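Local coordinates for iron-binding protein (Staphylococcus epidermidis, PDB 4M7O), which probably binds iron or an iron complex as the solute-binding component of a transport system, at residues A[30-35]-A[259-263]; A[153-158]-A[272-276]; A[223-229]-A[248-252]; A[35-39]-A[136-142]. All blocks are in the same frame, centred on the assembly; numbering follows the deposited sequence.

Contact 1. Residues A[30-35]-A[259-263]; sequences PSNTEI and RPGPR
The guanidinium of R259 carries P30 CB over one face, 3.5 Å above its plane and toward the rim, and holds the carboxylate of E34 at its edge. R263 presents its guanidinium edge to the same carboxylate, the two planes 42° apart. The three residues form a salt-bridge network where helix 30-38, in the lobe of the five-stranded parallel sheet, meets the loop before helix 264-275. R263 grips side-on: NE reaches E34 OE1 at 2.9 Å and NH2 reaches E34 OE2 at 2.8 Å, nearly straight, both from above the carboxylate plane. R259 NH1 comes almost along the C-O axis of E34 OE2, at 2.7 Å, so this oxygen serves two arginines. Two arginines would be expected to stabilise the carboxylate's negative charge, though R259 is shared with D53 and E256; R263 also makes a cation-pi contact with Y54. The backbones come nearest at S31 and G261 (CA to CA 4.7 Å), where the glycine has no side chain to hold them apart. P262 CD rests on E34 CB (3.7 Å) and on I35 CG1 (4.0 Å), while P260, centre of an inverse gamma turn, turns its ring to S31. One water bridges the two sides, donating to E34 OE1 and accepting from R263 N at 2.7 Å.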
loop_
_atom_site.group_PDB
_atom_site.type_symbol
_atom_site.label_atom_id
_atom_site.label_comp_id
_atom_site.label_asym_id
_atom_site.label_seq_id
_atom_site.Cartn_x
_atom_site.Cartn_y
_atom_site.Cartn_z
ATOM N N PRO A 30 -9.462 -2.982 1.182
ATOM C CA PRO A 30 -9.517 -2.234 2.447
ATOM C C PRO A 30 -9.221 -0.738 2.319
ATOM O O PRO A 30 -9.907 0.019 2.989
ATOM C CB PRO A 30 -8.474 -2.942 3.319
ATOM C CG PRO A 30 -8.454 -4.367 2.774
ATOM C CD PRO A 30 -8.586 -4.170 1.281
ATOM N N SER A 31 -8.279 -0.308 1.476
ATOM C CA SER A 31 -8.026 1.133 1.346
ATOM C C SER A 31 -9.294 1.913 0.956
ATOM O O SER A 31 -9.582 2.971 1.531
ATOM C CB SER A 31 -6.876 1.428 0.378
ATOM O OG SER A 31 -7.062 0.759 -0.855
ATOM N N ASN A 32 -10.048 1.386 -0.005
ATOM C CA ASN A 32 -11.348 1.951 -0.375
ATOM C C ASN A 32 -12.271 2.082 0.830
ATOM O O ASN A 32 -12.882 3.134 1.053
ATOM C CB ASN A 32 -12.028 1.091 -1.447
ATOM C CG ASN A 32 -11.453 1.324 -2.833
ATOM O OD1 ASN A 32 -10.551 2.150 -3.014
ATOM N ND2 ASN A 32 -11.977 0.597 -3.826
ATOM N N THR A 33 -12.365 1.016 1.615
ATOM C CA THR A 33 -13.262 1.031 2.767
ATOM C C THR A 33 -12.834 2.089 3.768
ATOM O O THR A 33 -13.675 2.806 4.308
ATOM C CB THR A 33 -13.300 -0.319 3.454
ATOM O OG1 THR A 33 -13.730 -1.322 2.514
ATOM C CG2 THR A 33 -14.276 -0.297 4.641
ATOM N N GLU A 34 -11.526 2.211 4.002
ATOM C CA GLU A 34 -11.034 3.182 4.975
ATOM C C GLU A 34 -11.374 4.603 4.544
ATOM O O GLU A 34 -11.758 5.432 5.367
ATOM C CB GLU A 34 -9.520 3.023 5.179
ATOM C CG GLU A 34 -9.133 1.732 5.884
ATOM C CD GLU A 34 -7.678 1.735 6.345
ATOM O OE1 GLU A 34 -7.183 2.807 6.779
ATOM O OE2 GLU A 34 -7.035 0.662 6.277
ATOM N N ILE A 35 -11.230 4.870 3.248
ATOM C CA ILE A 35 -11.469 6.194 2.698
ATOM C C ILE A 35 -12.957 6.550 2.784
ATOM O O ILE A 35 -13.312 7.676 3.142
ATOM C CB ILE A 35 -11.016 6.269 1.225
ATOM C CG1 ILE A 35 -9.492 6.109 1.119
ATOM C CG2 ILE A 35 -11.475 7.575 0.585
ATOM C CD1 ILE A 35 -9.005 5.895 -0.302
ATOM N N ARG A 259 -0.264 0.632 2.125
ATOM C CA ARG A 259 -1.700 0.667 1.859
ATOM C C ARG A 259 -2.112 2.095 1.524
ATOM O O ARG A 259 -1.940 3.009 2.348
ATOM C CB ARG A 259 -2.511 0.166 3.055
ATOM C CG ARG A 259 -4.026 0.179 2.800
ATOM C CD ARG A 259 -4.798 -0.328 4.004
ATOM N NE ARG A 259 -4.539 -1.741 4.288
ATOM C CZ ARG A 259 -5.255 -2.469 5.148
ATOM N NH1 ARG A 259 -6.262 -1.915 5.827
ATOM N NH2 ARG A 259 -4.965 -3.750 5.335
ATOM N N PRO A 260 -2.655 2.303 0.311
ATOM C CA PRO A 260 -2.950 3.678 -0.113
ATOM C C PRO A 260 -4.212 4.248 0.539
ATOM O O PRO A 260 -5.146 4.641 -0.165
ATOM C CB PRO A 260 -3.134 3.542 -1.632
ATOM C CG PRO A 260 -3.602 2.102 -1.824
ATOM C CD PRO A 260 -2.834 1.328 -0.785
ATOM N N GLY A 261 -4.231 4.309 1.871
ATOM C CA GLY A 261 -5.370 4.857 2.586
ATOM C C GLY A 261 -5.010 6.020 3.496
ATOM O O GLY A 261 -3.906 6.563 3.434
ATOM N N PRO A 262 -5.949 6.415 4.359
ATOM C CA PRO A 262 -5.762 7.565 5.243
ATOM C C PRO A 262 -4.685 7.352 6.303
ATOM O O PRO A 262 -4.293 8.330 6.936
ATOM C CB PRO A 262 -7.128 7.698 5.925
ATOM C CG PRO A 262 -8.087 7.045 4.958
ATOM C CD PRO A 262 -7.317 5.881 4.443
ATOM N N ARG A 263 -4.218 6.121 6.506
ATOM C CA ARG A 263 -3.198 5.880 7.530
ATOM C C ARG A 263 -1.780 5.694 6.964
ATOM O O ARG A 263 -0.923 5.099 7.619
ATOM C CB ARG A 263 -3.610 4.703 8.436
ATOM C CG ARG A 263 -4.941 4.917 9.193
ATOM C CD ARG A 263 -5.342 3.681 10.004
ATOM N NE ARG A 263 -5.598 2.521 9.147
ATOM C CZ ARG A 263 -5.190 1.280 9.410
ATOM N NH1 ARG A 263 -4.513 1.020 10.519
ATOM N NH2 ARG A 263 -5.466 0.297 8.563
HETATM O O HOH W 1 -4.801 3.638 5.499
#

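Contact 2. Residues A[153-158]-A[272-276]; sequences SVPKHH and RDDIY
The carbonyl oxygen of S153 is held by two nitrogens of R272: NH1 bonds to S153 O at 3.1 Å, in the guanidinium plane but 39° above the carbonyl plane, and NE adds a weak bond to the same oxygen. NE also makes a weak bond to S153 OG, whose stronger bond is to I150 O in helix 133-152. An arginine suits this place because its reach and several N-H groups can hold a carbonyl and a hydroxyl of one residue together. The CG of R272 stands opposite its backbone N (chi1 -179°), which sends the chain out from helix 264-275, and a bend at chi2 (-131°) carries the guanidinium on to S153. NH2 makes weak bonds to D273 OD1, within a salt bridge, and to Y276 O. Beside the polar end lies Y276, the first residue to leave helical angles. V154 CG1 makes a CH-pi contact over its ring face, 4.2 Å from the centroid, and P155 CD approaches obliquely. The edge of Y276 meets the face of H158 in a T-shaped pair, centroids 5.3 Å apart, while its OH bonds to L189 O. The chemistry implies a surface junction in which arginine takes up backbone polarity while the Y276 ring packs against V154, P155 and H158.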
loop_
_atom_site.group_PDB
_atom_site.type_symbol
_atom_site.label_atom_id
_atom_site.label_comp_id
_atom_site.label_asym_id
_atom_site.label_seq_id
_atom_site.Cartn_x
_atom_site.Cartn_y
_atom_site.Cartn_z
ATOM N N SER A 153 10.177 14.824 11.103
ATOM C CA SER A 153 10.815 14.180 12.244
ATOM C C SER A 153 12.155 13.569 11.855
ATOM O O SER A 153 12.852 13.016 12.701
ATOM C CB SER A 153 9.914 13.083 12.797
ATOM O OG SER A 153 9.812 12.024 11.862
ATOM N N VAL A 154 12.546 13.725 10.607
ATOM C CA VAL A 154 13.817 13.200 10.145
ATOM C C VAL A 154 14.925 14.138 10.565
ATOM O O VAL A 154 14.898 15.289 10.248
ATOM C CB VAL A 154 13.839 13.055 8.620
ATOM C CG1 VAL A 154 15.227 12.703 8.118
ATOM C CG2 VAL A 154 12.822 12.025 8.169
ATOM N N PRO A 155 15.917 13.624 11.256
ATOM C CA PRO A 155 16.989 14.492 11.791
ATOM C C PRO A 155 17.680 15.361 10.723
ATOM O O PRO A 155 18.139 14.831 9.705
ATOM C CB PRO A 155 17.988 13.495 12.397
ATOM C CG PRO A 155 17.167 12.281 12.711
ATOM C CD PRO A 155 16.101 12.211 11.640
ATOM N N LYS A 156 17.746 16.672 10.973
ATOM C CA LYS A 156 18.260 17.656 10.010
ATOM C C LYS A 156 19.628 17.283 9.446
ATOM O O LYS A 156 19.858 17.355 8.235
ATOM C CB LYS A 156 18.318 19.049 10.647
ATOM N N HIS A 157 20.529 16.883 10.333
ATOM C CA HIS A 157 21.800 16.326 9.910
ATOM C C HIS A 157 21.738 14.811 10.040
ATOM O O HIS A 157 21.399 14.282 11.102
ATOM C CB HIS A 157 22.952 16.895 10.742
ATOM N N HIS A 158 22.045 14.119 8.948
ATOM C CA HIS A 158 22.140 12.663 8.955
ATOM C C HIS A 158 23.051 12.199 7.823
ATOM O O HIS A 158 23.212 12.899 6.823
ATOM C CB HIS A 158 20.756 12.028 8.817
ATOM C CG HIS A 158 20.059 12.378 7.539
ATOM N ND1 HIS A 158 20.286 11.704 6.358
ATOM C CD2 HIS A 158 19.145 13.337 7.257
ATOM C CE1 HIS A 158 19.536 12.229 5.404
ATOM N NE2 HIS A 158 18.836 13.220 5.923
ATOM N N ARG A 272 10.506 5.081 8.491
ATOM C CA ARG A 272 11.400 6.064 9.095
ATOM C C ARG A 272 12.204 5.470 10.255
ATOM O O ARG A 272 13.420 5.675 10.355
ATOM C CB ARG A 272 10.598 7.271 9.592
ATOM C CG ARG A 272 11.469 8.357 10.213
ATOM C CD ARG A 272 10.934 8.797 11.554
ATOM N NE ARG A 272 11.869 9.699 12.222
ATOM C CZ ARG A 272 12.894 9.293 12.965
ATOM N NH1 ARG A 272 13.700 10.180 13.536
ATOM N NH2 ARG A 272 13.112 7.994 13.136
ATOM N N ASP A 273 11.525 4.727 11.122
ATOM C CA ASP A 273 12.163 4.171 12.309
ATOM C C ASP A 273 13.091 2.997 11.977
ATOM O O ASP A 273 13.856 2.560 12.833
ATOM C CB ASP A 273 11.113 3.763 13.361
ATOM C CG ASP A 273 10.314 4.959 13.912
ATOM O OD1 ASP A 273 10.725 6.124 13.708
ATOM O OD2 ASP A 273 9.269 4.727 14.564
ATOM N N ASP A 274 13.027 2.486 10.743
ATOM C CA ASP A 274 13.964 1.450 10.292
ATOM C C ASP A 274 15.217 2.066 9.668
ATOM O O ASP A 274 16.285 1.454 9.640
ATOM C CB ASP A 274 13.298 0.502 9.290
ATOM C CG ASP A 274 12.318 -0.460 9.950
ATOM O OD1 ASP A 274 12.373 -0.625 11.184
ATOM O OD2 ASP A 274 11.497 -1.063 9.229
ATOM N N ILE A 275 15.071 3.291 9.178
ATOM C CA ILE A 275 16.149 3.995 8.502
ATOM C C ILE A 275 16.916 4.851 9.509
ATOM O O ILE A 275 18.141 4.966 9.450
ATOM C CB ILE A 275 15.576 4.876 7.373
ATOM C CG1 ILE A 275 14.941 3.991 6.297
ATOM C CG2 ILE A 275 16.651 5.744 6.755
ATOM C CD1 ILE A 275 14.163 4.760 5.262
ATOM N N TYR A 276 16.185 5.430 10.451
ATOM C CA TYR A 276 16.776 6.292 11.457
ATOM C C TYR A 276 16.537 5.707 12.849
ATOM O O TYR A 276 15.498 5.947 13.463
ATOM C CB TYR A 276 16.208 7.714 11.321
ATOM C CG TYR A 276 16.366 8.280 9.917
ATOM C CD1 TYR A 276 17.597 8.737 9.470
ATOM C CD2 TYR A 276 15.292 8.340 9.035
ATOM C CE1 TYR A 276 17.758 9.243 8.187
ATOM C CE2 TYR A 276 15.447 8.853 7.747
ATOM C CZ TYR A 276 16.685 9.300 7.333
ATOM O OH TYR A 276 16.867 9.806 6.064
#

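Contact 3. Residues A[223-229]-A[248-252]; sequences KSKSDYI and RIETV
The first turn of helix 225-234 packs on strand 249-251 in the lobe built round the mixed sheet, the two short axes coming within 7.6 Å. T251 OG1 donates at 3.0 Å to K223 O, just ahead of the helix, tying the incoming loop to the strand. The hydroxyl sits between its own backbone N and carbonyl carbon (chi1 65°), and the other branch, CG2, is left to lie against Y228 CB at 3.5 Å; a threonine can thus serve both a carbonyl and an apolar neighbour. S224 caps the helix, its OG accepting from D227 N. Strand 249-251 runs parallel to strand 216-219, and, joined through helix 225-234, they form a beta-alpha-beta crossover. Against the helix face turned to the sheet, I249 CG2 of the strand lies 3.5 Å from Y228 CD2, approaching the ring obliquely, and 3.8 Å from I229 CG1. The beta-branched I249 thus puts one methyl against both residues, while the hydroxyl of the buried Y228 is satisfied by E166. K225, fully extended, runs alongside E250 in the same direction; its CE passes 3.2 Å from I249 O, and its NZ makes a weak salt bridge to E250 OE1 at 3.3 Å.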
loop_
_atom_site.group_PDB
_atom_site.type_symbol
_atom_site.label_atom_id
_atom_site.label_comp_id
_atom_site.label_asym_id
_atom_site.label_seq_id
_atom_site.Cartn_x
_atom_site.Cartn_y
_atom_site.Cartn_z
ATOM N N LYS A 223 7.935 -11.047 6.614
ATOM C CA LYS A 223 8.573 -12.142 7.330
ATOM C C LYS A 223 8.995 -11.607 8.684
ATOM O O LYS A 223 9.149 -10.400 8.853
ATOM C CB LYS A 223 9.842 -12.601 6.606
ATOM C CG LYS A 223 9.716 -12.866 5.117
ATOM C CD LYS A 223 9.229 -14.280 4.853
ATOM C CE LYS A 223 9.613 -14.752 3.454
ATOM N NZ LYS A 223 8.874 -15.994 3.099
ATOM N N SER A 224 9.216 -12.500 9.641
ATOM C CA SER A 224 9.758 -12.095 10.927
ATOM C C SER A 224 11.175 -11.607 10.697
ATOM O O SER A 224 11.823 -12.022 9.741
ATOM C CB SER A 224 9.782 -13.278 11.886
ATOM O OG SER A 224 10.714 -14.251 11.451
ATOM N N LYS A 225 11.653 -10.720 11.557
ATOM C CA LYS A 225 12.987 -10.167 11.396
ATOM C C LYS A 225 14.030 -11.269 11.450
ATOM O O LYS A 225 14.940 -11.291 10.638
ATOM C CB LYS A 225 13.262 -9.130 12.487
ATOM C CG LYS A 225 14.560 -8.352 12.301
ATOM C CD LYS A 225 14.741 -7.361 13.453
ATOM C CE LYS A 225 15.930 -6.429 13.245
ATOM N NZ LYS A 225 15.956 -5.362 14.295
ATOM N N SER A 226 13.890 -12.190 12.397
ATOM C CA SER A 226 14.862 -13.271 12.551
ATOM C C SER A 226 14.952 -14.151 11.304
ATOM O O SER A 226 16.024 -14.660 10.978
ATOM C CB SER A 226 14.518 -14.131 13.768
ATOM O OG SER A 226 13.230 -14.716 13.632
ATOM N N ASP A 227 13.827 -14.330 10.613
ATOM C CA ASP A 227 13.787 -15.152 9.400
ATOM C C ASP A 227 14.530 -14.504 8.238
ATOM O O ASP A 227 15.261 -15.178 7.502
ATOM C CB ASP A 227 12.341 -15.452 8.985
ATOM C CG ASP A 227 11.728 -16.590 9.784
ATOM O OD1 ASP A 227 12.305 -16.977 10.824
ATOM O OD2 ASP A 227 10.658 -17.090 9.376
ATOM N N TYR A 228 14.343 -13.198 8.069
ATOM C CA TYR A 228 15.037 -12.488 7.005
ATOM C C TYR A 228 16.523 -12.437 7.319
ATOM O O TYR A 228 17.352 -12.563 6.416
ATOM C CB TYR A 228 14.466 -11.085 6.817
ATOM C CG TYR A 228 15.099 -10.307 5.681
ATOM C CD1 TYR A 228 15.217 -10.857 4.410
ATOM C CD2 TYR A 228 15.554 -9.016 5.874
ATOM C CE1 TYR A 228 15.782 -10.139 3.370
ATOM C CE2 TYR A 228 16.126 -8.291 4.843
ATOM C CZ TYR A 228 16.241 -8.852 3.595
ATOM O OH TYR A 228 16.809 -8.120 2.573
ATOM N N ILE A 229 16.849 -12.276 8.601
ATOM C CA ILE A 229 18.240 -12.292 9.043
ATOM C C ILE A 229 18.896 -13.631 8.711
ATOM O O ILE A 229 20.038 -13.663 8.252
ATOM C CB ILE A 229 18.381 -11.978 10.558
ATOM C CG1 ILE A 229 18.027 -10.517 10.850
ATOM C CG2 ILE A 229 19.794 -12.239 11.046
ATOM C CD1 ILE A 229 17.984 -10.187 12.334
ATOM N N ARG A 248 21.897 -3.663 9.972
ATOM C CA ARG A 248 20.758 -2.839 9.605
ATOM C C ARG A 248 19.914 -3.675 8.659
ATOM O O ARG A 248 19.792 -3.366 7.470
ATOM C CB ARG A 248 21.206 -1.538 8.934
ATOM C CG ARG A 248 22.216 -0.714 9.739
ATOM C CD ARG A 248 21.626 -0.136 11.014
ATOM N NE ARG A 248 20.377 0.582 10.763
ATOM C CZ ARG A 248 20.297 1.816 10.265
ATOM N NH1 ARG A 248 19.110 2.381 10.071
ATOM N NH2 ARG A 248 21.398 2.487 9.954
ATOM N N ILE A 249 19.368 -4.757 9.207
ATOM C CA ILE A 249 18.536 -5.703 8.470
ATOM C C ILE A 249 17.148 -5.666 9.087
ATOM O O ILE A 249 16.980 -6.045 10.248
ATOM C CB ILE A 249 19.111 -7.124 8.606
ATOM C CG1 ILE A 249 20.522 -7.186 8.033
ATOM C CG2 ILE A 249 18.244 -8.155 7.914
ATOM C CD1 ILE A 249 21.187 -8.518 8.277
ATOM N N GLU A 250 16.151 -5.192 8.338
ATOM C CA GLU A 250 14.808 -5.011 8.901
ATOM C C GLU A 250 13.747 -5.636 8.004
ATOM O O GLU A 250 13.999 -5.915 6.833
ATOM C CB GLU A 250 14.491 -3.522 9.093
ATOM C CG GLU A 250 15.598 -2.701 9.749
ATOM C CD GLU A 250 15.691 -2.909 11.253
ATOM O OE1 GLU A 250 14.729 -3.434 11.854
ATOM O OE2 GLU A 250 16.733 -2.541 11.840
ATOM N N THR A 251 12.560 -5.858 8.560
ATOM C CA THR A 251 11.452 -6.373 7.769
ATOM C C THR A 251 10.235 -5.520 7.980
ATOM O O THR A 251 10.025 -4.966 9.058
ATOM C CB THR A 251 11.065 -7.788 8.159
ATOM O OG1 THR A 251 10.556 -7.782 9.497
ATOM C CG2 THR A 251 12.266 -8.690 8.080
ATOM N N VAL A 252 9.412 -5.442 6.950
ATOM C CA VAL A 252 8.170 -4.701 7.054
ATOM C C VAL A 252 7.113 -5.489 6.276
ATOM O O VAL A 252 7.471 -6.319 5.428
ATOM C CB VAL A 252 8.416 -3.273 6.526
ATOM C CG1 VAL A 252 8.232 -3.184 5.003
ATOM C CG2 VAL A 252 7.586 -2.286 7.274
#

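Contact 4. Residues A[35-39]-A[136-142]; sequences ILYRL and AKELVDE
R38 and L139 face each other with different first torsions: CG of R38 lies anti to its carbonyl carbon (chi1 -70°), and the chain then bends at chi2 and chi3 so that its guanidinium folds over L139, whose own CG points away from the backbone N (chi1 172°) and out to meet it. L139 CD1 sits 3.7 Å above the guanidinium plane, over its centre, and also 3.8 Å from R38 CB. The other methyl, CD2, reaches the apolar side, 4.1 Å from L39 CD2 and 4.2 Å from I35 CG2. L39 CD2 also rests on the backbone of A136, 3.6 Å from its N; the small alanine lets the two helices come this close. This is helix-on-helix packing between the last turn of helix 30-38 and the early part of helix 133-152, with F123 of helix 116-129 touching both I35 and L139. At the outer margin R38 NH2 turns its edge to E142 OE2 in a salt bridge, whose modelled 2.5 Å is doubtfully short. The two flat groups stand at 88° to one another, and the oxygen is met from above the carboxylate plane. A water bridges R38 NH1 and E142 OE2, 2.8 Å from the latter. The chemistry implies a division of labour: leucines and isoleucine close the interior, while a water-bridged ion pair joins the helices at the surface.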
loop_
_atom_site.group_PDB
_atom_site.type_symbol
_atom_site.label_atom_id
_atom_site.label_comp_id
_atom_site.label_asym_id
_atom_site.label_seq_id
_atom_site.Cartn_x
_atom_site.Cartn_y
_atom_site.Cartn_z
ATOM N N ILE A 35 -11.230 4.870 3.248
ATOM C CA ILE A 35 -11.469 6.194 2.698
ATOM C C ILE A 35 -12.957 6.550 2.784
ATOM O O ILE A 35 -13.312 7.676 3.142
ATOM C CB ILE A 35 -11.016 6.269 1.225
ATOM C CG1 ILE A 35 -9.492 6.109 1.119
ATOM C CG2 ILE A 35 -11.475 7.575 0.585
ATOM C CD1 ILE A 35 -9.005 5.895 -0.302
ATOM N N LEU A 36 -13.819 5.596 2.437
ATOM C CA LEU A 36 -15.269 5.795 2.515
ATOM C C LEU A 36 -15.701 6.179 3.922
ATOM O O LEU A 36 -16.528 7.077 4.101
ATOM C CB LEU A 36 -16.014 4.530 2.070
ATOM C CG LEU A 36 -16.017 4.295 0.561
ATOM C CD1 LEU A 36 -16.582 2.901 0.218
ATOM C CD2 LEU A 36 -16.845 5.405 -0.104
ATOM N N TYR A 37 -15.147 5.495 4.921
ATOM C CA TYR A 37 -15.475 5.795 6.311
ATOM C C TYR A 37 -14.990 7.196 6.661
ATOM O O TYR A 37 -15.698 7.938 7.337
ATOM C CB TYR A 37 -14.861 4.758 7.262
ATOM C CG TYR A 37 -15.813 3.662 7.690
ATOM C CD1 TYR A 37 -16.018 2.544 6.902
ATOM C CD2 TYR A 37 -16.494 3.743 8.895
ATOM C CE1 TYR A 37 -16.855 1.543 7.301
ATOM C CE2 TYR A 37 -17.355 2.745 9.291
ATOM C CZ TYR A 37 -17.531 1.648 8.490
ATOM O OH TYR A 37 -18.389 0.648 8.869
ATOM N N ARG A 38 -13.798 7.571 6.190
ATOM C CA ARG A 38 -13.251 8.899 6.530
ATOM C C ARG A 38 -14.017 10.019 5.809
ATOM O O ARG A 38 -13.949 11.182 6.196
ATOM C CB ARG A 38 -11.743 8.980 6.245
ATOM C CG ARG A 38 -10.867 8.153 7.202
ATOM C CD ARG A 38 -10.948 8.655 8.656
ATOM N NE ARG A 38 -10.568 10.058 8.766
ATOM C CZ ARG A 38 -9.310 10.506 8.762
ATOM N NH1 ARG A 38 -8.294 9.664 8.655
ATOM N NH2 ARG A 38 -9.065 11.805 8.868
ATOM N N LEU A 39 -14.764 9.657 4.775
ATOM C CA LEU A 39 -15.599 10.622 4.062
ATOM C C LEU A 39 -16.963 10.782 4.730
ATOM O O LEU A 39 -17.757 11.645 4.331
ATOM C CB LEU A 39 -15.780 10.223 2.589
ATOM C CG LEU A 39 -14.502 10.269 1.740
ATOM C CD1 LEU A 39 -14.805 10.017 0.267
ATOM C CD2 LEU A 39 -13.787 11.595 1.919
ATOM N N ALA A 136 -13.406 15.091 1.305
ATOM C CA ALA A 136 -12.190 14.548 0.702
ATOM C C ALA A 136 -11.055 15.547 0.847
ATOM O O ALA A 136 -9.911 15.160 1.073
ATOM C CB ALA A 136 -12.412 14.184 -0.756
ATOM N N LYS A 137 -11.385 16.829 0.721
ATOM C CA LYS A 137 -10.403 17.896 0.887
ATOM C C LYS A 137 -9.882 17.901 2.311
ATOM O O LYS A 137 -8.674 18.009 2.541
ATOM C CB LYS A 137 -11.005 19.262 0.549
ATOM C CG LYS A 137 -10.241 20.437 1.169
ATOM C CD LYS A 137 -10.677 21.788 0.601
ATOM C CE LYS A 137 -10.246 22.940 1.501
ATOM N NZ LYS A 137 -8.819 22.844 1.901
ATOM N N GLU A 138 -10.799 17.784 3.267
ATOM C CA GLU A 138 -10.415 17.719 4.666
ATOM C C GLU A 138 -9.558 16.481 4.920
ATOM O O GLU A 138 -8.569 16.539 5.653
ATOM C CB GLU A 138 -11.656 17.745 5.560
ATOM C CG GLU A 138 -12.451 19.047 5.433
ATOM C CD GLU A 138 -13.688 19.090 6.321
ATOM O OE1 GLU A 138 -13.992 18.071 6.980
ATOM O OE2 GLU A 138 -14.357 20.149 6.355
ATOM N N LEU A 139 -9.928 15.366 4.298
ATOM C CA LEU A 139 -9.171 14.131 4.439
ATOM C C LEU A 139 -7.762 14.262 3.856
ATOM O O LEU A 139 -6.800 13.738 4.422
ATOM C CB LEU A 139 -9.916 12.977 3.765
ATOM C CG LEU A 139 -9.124 11.675 3.690
ATOM C CD1 LEU A 139 -8.806 11.164 5.080
ATOM C CD2 LEU A 139 -9.899 10.636 2.905
ATOM N N VAL A 140 -7.637 14.963 2.730
ATOM C CA VAL A 140 -6.330 15.141 2.108
ATOM C C VAL A 140 -5.481 16.026 3.002
ATOM O O VAL A 140 -4.322 15.710 3.278
ATOM C CB VAL A 140 -6.427 15.763 0.697
ATOM C CG1 VAL A 140 -5.063 16.288 0.244
ATOM C CG2 VAL A 140 -6.949 14.737 -0.301
ATOM N N ASP A 141 -6.070 17.125 3.468
ATOM C CA ASP A 141 -5.351 18.086 4.302
ATOM C C ASP A 141 -4.859 17.486 5.616
ATOM O O ASP A 141 -3.738 17.752 6.040
ATOM C CB ASP A 141 -6.218 19.314 4.572
ATOM C CG ASP A 141 -6.441 20.153 3.329
ATOM O OD1 ASP A 141 -5.596 20.085 2.409
ATOM O OD2 ASP A 141 -7.457 20.881 3.277
ATOM N N GLU A 142 -5.690 16.670 6.257
ATOM C CA GLU A 142 -5.314 16.083 7.535
ATOM C C GLU A 142 -4.238 15.029 7.332
ATOM O O GLU A 142 -3.325 14.876 8.153
ATOM C CB GLU A 142 -6.530 15.477 8.235
ATOM C CG GLU A 142 -6.280 15.159 9.695
ATOM C CD GLU A 142 -6.611 13.727 10.048
ATOM O OE1 GLU A 142 -6.651 13.404 11.256
ATOM O OE2 GLU A 142 -6.823 12.920 9.118
HETATM O O HOH W 2 -5.654 10.744 7.758
#

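In the fold
From the N terminus, helix 30-38 opens contact 1 and, one turn later, contact 4. Contact 4 closes first, at helix 133-152, nested inside the long loop of contact 1. Contact 2 opens just after that helix, and contact 3 closes a short crossover nested within the loops of both contacts 1 and 2. Contact 1 closes at 259-263 and contact 2 at the C-terminal helix, so these two cross. Contacts 1 and 4 share I35 and join helix 30-38, beside the parallel sheet, to the loop before the C-terminal helix and to helix 133-152; P262 packs on R38 and L139. Contacts 2 and 3 lie by the mixed sheet, linked where R248 bonds to the carbonyls of D274 and I275.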